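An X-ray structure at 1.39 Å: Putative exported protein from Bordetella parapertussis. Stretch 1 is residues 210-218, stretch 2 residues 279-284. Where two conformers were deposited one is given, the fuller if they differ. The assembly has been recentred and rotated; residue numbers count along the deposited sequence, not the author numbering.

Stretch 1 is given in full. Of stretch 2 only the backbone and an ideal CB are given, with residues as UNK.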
ATOM      1  N   TYR A 210      -0.452 -12.687   9.703  1.00 10.47           N
ATOM      2  CA  TYR A 210      -0.348 -12.002  10.991  1.00 12.14           C
ATOM      3  C   TYR A 210       0.319 -12.885  12.044  1.00 12.82           C
ATOM      4  O   TYR A 210       1.073 -12.394  12.881  1.00 13.18           O
ATOM      5  CB  TYR A 210      -1.719 -11.542  11.487  1.00 12.13           C
ATOM      6  CG  TYR A 210      -2.397 -10.473  10.646  1.00 10.89           C
ATOM      7  CD1 TYR A 210      -1.681  -9.690   9.741  1.00 11.78           C
ATOM      8  CD2 TYR A 210      -3.767 -10.250  10.772  1.00 12.35           C
ATOM      9  CE1 TYR A 210      -2.319  -8.698   8.996  1.00 11.26           C
ATOM     10  CE2 TYR A 210      -4.415  -9.280  10.025  1.00 12.33           C
ATOM     11  CZ  TYR A 210      -3.690  -8.507   9.145  1.00 11.26           C
ATOM     12  OH  TYR A 210      -4.320  -7.538   8.406  1.00 12.29           O
ATOM     13  N   ARG A 211       0.040 -14.185  12.005  1.00 12.94           N
ATOM     14  CA  ARG A 211       0.674 -15.108  12.938  1.00 14.84           C
ATOM     15  C   ARG A 211       2.183 -15.173  12.716  1.00 12.83           C
ATOM     16  O   ARG A 211       2.956 -15.230  13.676  1.00 14.64           O
ATOM     17  CB  ARG A 211       0.063 -16.504  12.843  1.00 15.96           C
ATOM     18  CG  ARG A 211       0.172 -17.264  14.148  1.00 21.71           C
ATOM     19  CD  ARG A 211      -0.363 -18.679  14.030  1.00 21.04           C
ATOM     20  NE  ARG A 211      -1.743 -18.737  13.549  1.00 21.92           N
ATOM     21  CZ  ARG A 211      -2.819 -18.661  14.325  1.00 20.13           C
ATOM     22  NH1 ARG A 211      -2.692 -18.501  15.636  1.00 24.04           N
ATOM     23  NH2 ARG A 211      -4.023 -18.748  13.784  1.00 22.32           N
ATOM     24  N   ARG A 212       2.609 -15.156  11.451  1.00 13.34           N
ATOM     25  CA  ARG A 212       4.042 -15.131  11.164  1.00 13.49           C
ATOM     26  C   ARG A 212       4.675 -13.837  11.657  1.00 12.57           C
ATOM     27  O   ARG A 212       5.775 -13.848  12.202  1.00 14.40           O
ATOM     28  CB  ARG A 212       4.294 -15.355   9.673  1.00 14.98           C
ATOM     29  CG  ARG A 212       3.949 -16.782   9.265  1.00 18.13           C
ATOM     30  CD  ARG A 212       4.048 -17.027   7.779  1.00 21.82           C
ATOM     31  NE  ARG A 212       3.693 -18.415   7.488  1.00 26.06           N
ATOM     32  CZ  ARG A 212       4.567 -19.411   7.416  1.00 27.19           C
ATOM     33  NH1 ARG A 212       5.860 -19.179   7.593  1.00 23.49           N
ATOM     34  NH2 ARG A 212       4.146 -20.643   7.162  1.00 30.72           N
ATOM     35  N   PHE A 213       3.967 -12.722  11.503  1.00 12.77           N
ATOM     36  CA  PHE A 213       4.449 -11.464  12.076  1.00 13.06           C
ATOM     37  C   PHE A 213       4.596 -11.586  13.601  1.00 13.47           C
ATOM     38  O   PHE A 213       5.598 -11.180  14.174  1.00 13.62           O
ATOM     39  CB  PHE A 213       3.491 -10.315  11.763  1.00 13.24           C
ATOM     40  CG  PHE A 213       3.418  -9.935  10.306  1.00 11.86           C
ATOM     41  CD1 PHE A 213       4.415 -10.284   9.413  1.00 13.42           C
ATOM     42  CD2 PHE A 213       2.340  -9.183   9.843  1.00 12.79           C
ATOM     43  CE1 PHE A 213       4.324  -9.902   8.066  1.00 13.93           C
ATOM     44  CE2 PHE A 213       2.249  -8.791   8.512  1.00 13.33           C
ATOM     45  CZ  PHE A 213       3.241  -9.154   7.623  1.00 13.75           C
ATOM     46  N   TRP A 214       3.590 -12.141  14.263  1.00 13.46           N
ATOM     47  CA  TRP A 214       3.640 -12.291  15.715  1.00 14.60           C
ATOM     48  C   TRP A 214       4.831 -13.152  16.127  1.00 13.88           C
ATOM     49  O   TRP A 214       5.568 -12.820  17.054  1.00 15.48           O
ATOM     50  CB  TRP A 214       2.341 -12.921  16.198  1.00 14.87           C
ATOM     51  CG  TRP A 214       2.159 -12.961  17.686  1.00 16.22           C
ATOM     52  CD1 TRP A 214       1.451 -12.075  18.451  1.00 15.56           C
ATOM     53  CD2 TRP A 214       2.692 -13.941  18.594  1.00 19.33           C
ATOM     54  NE1 TRP A 214       1.501 -12.456  19.781  1.00 16.71           N
ATOM     55  CE2 TRP A 214       2.258 -13.595  19.890  1.00 17.16           C
ATOM     56  CE3 TRP A 214       3.488 -15.084  18.432  1.00 20.66           C
ATOM     57  CZ2 TRP A 214       2.595 -14.344  21.017  1.00 20.07           C
ATOM     58  CZ3 TRP A 214       3.822 -15.828  19.561  1.00 22.74           C
ATOM     59  CH2 TRP A 214       3.376 -15.452  20.831  1.00 21.40           C
ATOM     60  N   GLN A 215       5.035 -14.253  15.415  1.00 16.33           N
ATOM     61  CA  GLN A 215       6.137 -15.151  15.730  1.00 16.48           C
ATOM     62  C   GLN A 215       7.498 -14.477  15.524  1.00 16.08           C
ATOM     63  O   GLN A 215       8.450 -14.748  16.260  1.00 19.06           O
ATOM     64  CB  GLN A 215       5.987 -16.456  14.938  1.00 21.35           C
ATOM     65  CG  GLN A 215       4.790 -17.278  15.422  1.00 28.65           C
ATOM     66  CD  GLN A 215       4.394 -18.409  14.485  1.00 38.94           C
ATOM     67  OE1 GLN A 215       4.868 -18.494  13.352  1.00 43.99           O
ATOM     68  NE2 GLN A 215       3.502 -19.280  14.955  1.00 30.96           N
ATOM     69  N   ALA A 216       7.571 -13.562  14.555  1.00 14.81           N
ATOM     70  CA  ALA A 216       8.815 -12.855  14.259  1.00 17.00           C
ATOM     71  C   ALA A 216       9.144 -11.769  15.287  1.00 17.87           C
ATOM     72  O   ALA A 216      10.298 -11.359  15.410  1.00 16.55           O
ATOM     73  CB  ALA A 216       8.768 -12.260  12.851  1.00 16.14           C
ATOM     74  N   LEU A 217       8.147 -11.308  16.031  1.00 16.00           N
ATOM     75  CA  LEU A 217       8.376 -10.254  17.025  1.00 14.47           C
ATOM     76  C   LEU A 217       8.941 -10.810  18.324  1.00 17.88           C
ATOM     77  O   LEU A 217       8.617 -11.922  18.736  1.00 19.65           O
ATOM     78  CB  LEU A 217       7.082  -9.488  17.309  1.00 15.86           C
ATOM     79  CG  LEU A 217       6.672  -8.532  16.191  1.00 14.33           C
ATOM     80  CD1 LEU A 217       5.221  -8.088  16.370  1.00 15.61           C
ATOM     81  CD2 LEU A 217       7.599  -7.326  16.144  1.00 17.56           C
ATOM     82  N   LYS A 218       9.809 -10.032  18.956  1.00 18.69           N
ATOM     83  CA  LYS A 218      10.213 -10.316  20.323  1.00 19.45           C
ATOM     84  C   LYS A 218       9.019 -10.052  21.222  1.00 19.96           C
ATOM     85  O   LYS A 218       8.176  -9.214  20.895  1.00 18.36           O
ATOM     86  CB  LYS A 218      11.370  -9.407  20.722  1.00 23.30           C
ATOM     87  CG  LYS A 218      12.639  -9.627  19.910  1.00 25.29           C
ATOM     88  CD  LYS A 218      13.754  -8.720  20.408  1.00 38.54           C
ATOM     89  CE  LYS A 218      15.119  -9.226  19.973  1.00 50.08           C
ATOM     90  NZ  LYS A 218      15.281  -9.211  18.494  1.00 57.41           N
ATOM     91  N   UNK A 279      -6.197 -10.687  16.825  1.00 11.77           N
ATOM     92  CA  UNK A 279      -6.349 -11.349  18.121  1.00 14.00           C
ATOM     93  C   UNK A 279      -6.128 -12.857  18.000  1.00 14.79           C
ATOM     94  O   UNK A 279      -5.472 -13.459  18.854  1.00 15.05           O
ATOM     95  CB  UNK A 279      -7.736 -11.067  18.702  1.00 14.00           C
ATOM     96  N   UNK A 280      -6.645 -13.461  16.936  1.00 13.55           N
ATOM     97  CA  UNK A 280      -6.411 -14.886  16.694  0.54 13.46           C
ATOM     98  C   UNK A 280      -4.913 -15.163  16.559  1.00 15.14           C
ATOM     99  O   UNK A 280      -4.413 -16.176  17.055  1.00 16.04           O
ATOM    100  CB  UNK A 280      -7.153 -15.348  15.438  0.54 13.46           C
ATOM    101  N   UNK A 281      -4.204 -14.255  15.887  1.00 14.08           N
ATOM    102  CA  UNK A 281      -2.756 -14.368  15.727  1.00 14.70           C
ATOM    103  C   UNK A 281      -1.950 -14.125  17.000  1.00 18.17           C
ATOM    104  O   UNK A 281      -0.739 -14.358  17.003  1.00 19.50           O
ATOM    105  CB  UNK A 281      -2.293 -13.381  14.654  1.00 14.70           C
ATOM    106  N   UNK A 282      -2.597 -13.642  18.062  1.00 14.25           N
ATOM    107  CA  UNK A 282      -1.943 -13.487  19.356  1.00 16.03           C
ATOM    108  C   UNK A 282      -1.702 -12.058  19.827  1.00 15.74           C
ATOM    109  O   UNK A 282      -1.119 -11.833  20.901  1.00 17.31           O
ATOM    110  CB  UNK A 282      -0.596 -14.212  19.311  1.00 16.03           C
ATOM    111  N   UNK A 283      -2.131 -11.089  19.025  1.00 13.16           N
ATOM    112  CA  UNK A 283      -1.940  -9.681  19.371  1.00 13.17           C
ATOM    113  C   UNK A 283      -2.943  -9.161  20.394  1.00 16.33           C
ATOM    114  O   UNK A 283      -4.071  -9.647  20.491  1.00 16.20           O
ATOM    115  CB  UNK A 283      -2.026  -8.827  18.105  1.00 13.17           C
ATOM    116  N   UNK A 284      -2.508  -8.156  21.152  1.00 15.66           N
ATOM    117  CA  UNK A 284      -3.343  -7.494  22.146  1.00 15.88           C
ATOM    118  C   UNK A 284      -3.166  -5.982  22.035  1.00 18.56           C
ATOM    119  O   UNK A 284      -2.352  -5.489  21.247  1.00 16.68           O
ATOM    120  CB  UNK A 284      -2.999  -7.978  23.556  1.00 15.88           C
TER

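Stretch 1 runs as a helix from Tyr 210 to Ala 216 and turns extended at Leu 217. Stretch 2 carries the end of a second helix and the turn after it, and the closest pair of CA atoms across the stretches is that of Arg 211 and position 281, 4.5 Å apart.

Position 279 is helical, and nothing of stretch 1 lies within 5.5 Å of its ideal CB. The contact sets no demand, and almost any helix-compatible residue would serve. It is Glu 279, whose carboxylate is engaged elsewhere in the structure.

Position 280 is also helical, with CA-to-CB pointing sideways, but its ideal CB is 4.9 Å from NH2 of Arg 211. A positive charge so near favours an acidic side chain, Asp or Glu; neutral Asn or Gln could also accept a hydrogen bond. The deposited residue is Glu 280. With chi1 t and chi2 p its end comes nearer to stretch 1, and OE2 accepts a hydrogen bond from NH2 of Arg 211 at 3.0 Å. The bond is nearly straight (165°), lies at the guanidinium edge near its plane, and forms a salt bridge. The backbone adds a weak bond, from NH1 of Arg 211 to O of Glu 280 at 3.2 Å.

At position 281 the space is tight. The ideal CB already lies 3.6 Å from N of Arg 211 and 3.7 Å from CB of Tyr 210, so a small side chain is expected: Ala above all, with Ser or Gly conceivable. It is Ala 281, its CB packed against Tyr 210. Its CA sits over one face of the Arg 211 guanidinium, while its carbonyl O lies over one face of the Trp 214 ring, 3.3 Å from CG.

Position 282 has phi/psi of 111/1 and is the first residue to leave helical phi/psi, in a Schellman motif. An ideal CB would clash with NE1 of Trp 214 at 2.8 Å and jam against the preceding carbonyl O. Both point to glycine, and the residue is Gly 282. Its O accepts a weak hydrogen bond from NE1 of Trp 214 at 2.9 Å.

Position 283 is extended, and its CA-to-CB bond points sideways, with CD1 of Trp 214 4.8 Å from the ideal CB. Beyond lies an apolar hollow lined by Trp 214, Phe 213 and Leu 217, suited to Phe, Leu or Met. Phe 283 fills it, chi1 m carrying the ring inward. The edge of Trp 214 meets its face, the five-membered ring's centroid 4.8 Å from that of the phenyl and the planes at 82°. CE2 of Phe 283 lies 3.7 Å from CB of Trp 214, and CE1 of Phe 283 is 3.7 Å from CD1 of Leu 217, at the ring edge.

Nothing of stretch 1 lies within 5.5 Å of the ideal CB at position 284, so many side chains would suit; Thr 284 bonds through its hydroxyl elsewhere in the structure.

Stretch 2 279-284: EEAGFT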
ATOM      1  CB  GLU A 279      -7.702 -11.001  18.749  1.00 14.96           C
ATOM      2  CG  GLU A 279      -7.733  -9.551  19.235  1.00 14.42           C
ATOM      3  CD  GLU A 279      -9.056  -9.115  19.840  1.00 20.96           C
ATOM      4  OE1 GLU A 279     -10.061  -9.841  19.707  1.00 25.52           O
ATOM      5  OE2 GLU A 279      -9.073  -8.018  20.437  1.00 24.18           O
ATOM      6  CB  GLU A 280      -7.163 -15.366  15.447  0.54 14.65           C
ATOM      7  CG  GLU A 280      -6.750 -16.752  14.944  0.54 11.85           C
ATOM      8  CD  GLU A 280      -6.915 -17.847  15.986  0.54 18.05           C
ATOM      9  OE1 GLU A 280      -7.761 -17.705  16.902  0.54 19.76           O
ATOM     10  OE2 GLU A 280      -6.197 -18.866  15.876  0.54 17.82           O
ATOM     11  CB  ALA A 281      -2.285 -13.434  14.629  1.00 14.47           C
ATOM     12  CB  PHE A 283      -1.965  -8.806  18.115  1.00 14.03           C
ATOM     13  CG  PHE A 283      -0.774  -9.002  17.230  1.00 11.82           C
ATOM     14  CD1 PHE A 283       0.432  -8.379  17.531  1.00 13.83           C
ATOM     15  CD2 PHE A 283      -0.845  -9.820  16.112  1.00 12.97           C
ATOM     16  CE1 PHE A 283       1.542  -8.560  16.717  1.00 14.51           C
ATOM     17  CE2 PHE A 283       0.262 -10.009  15.296  1.00 11.00           C
ATOM     18  CZ  PHE A 283       1.456  -9.384  15.596  1.00 15.53           C
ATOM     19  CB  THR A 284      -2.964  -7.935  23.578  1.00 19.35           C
ATOM     20  OG1 THR A 284      -1.609  -7.554  23.857  1.00 22.62           O
ATOM     21  CG2 THR A 284      -3.099  -9.441  23.731  1.00 24.60           C
TER
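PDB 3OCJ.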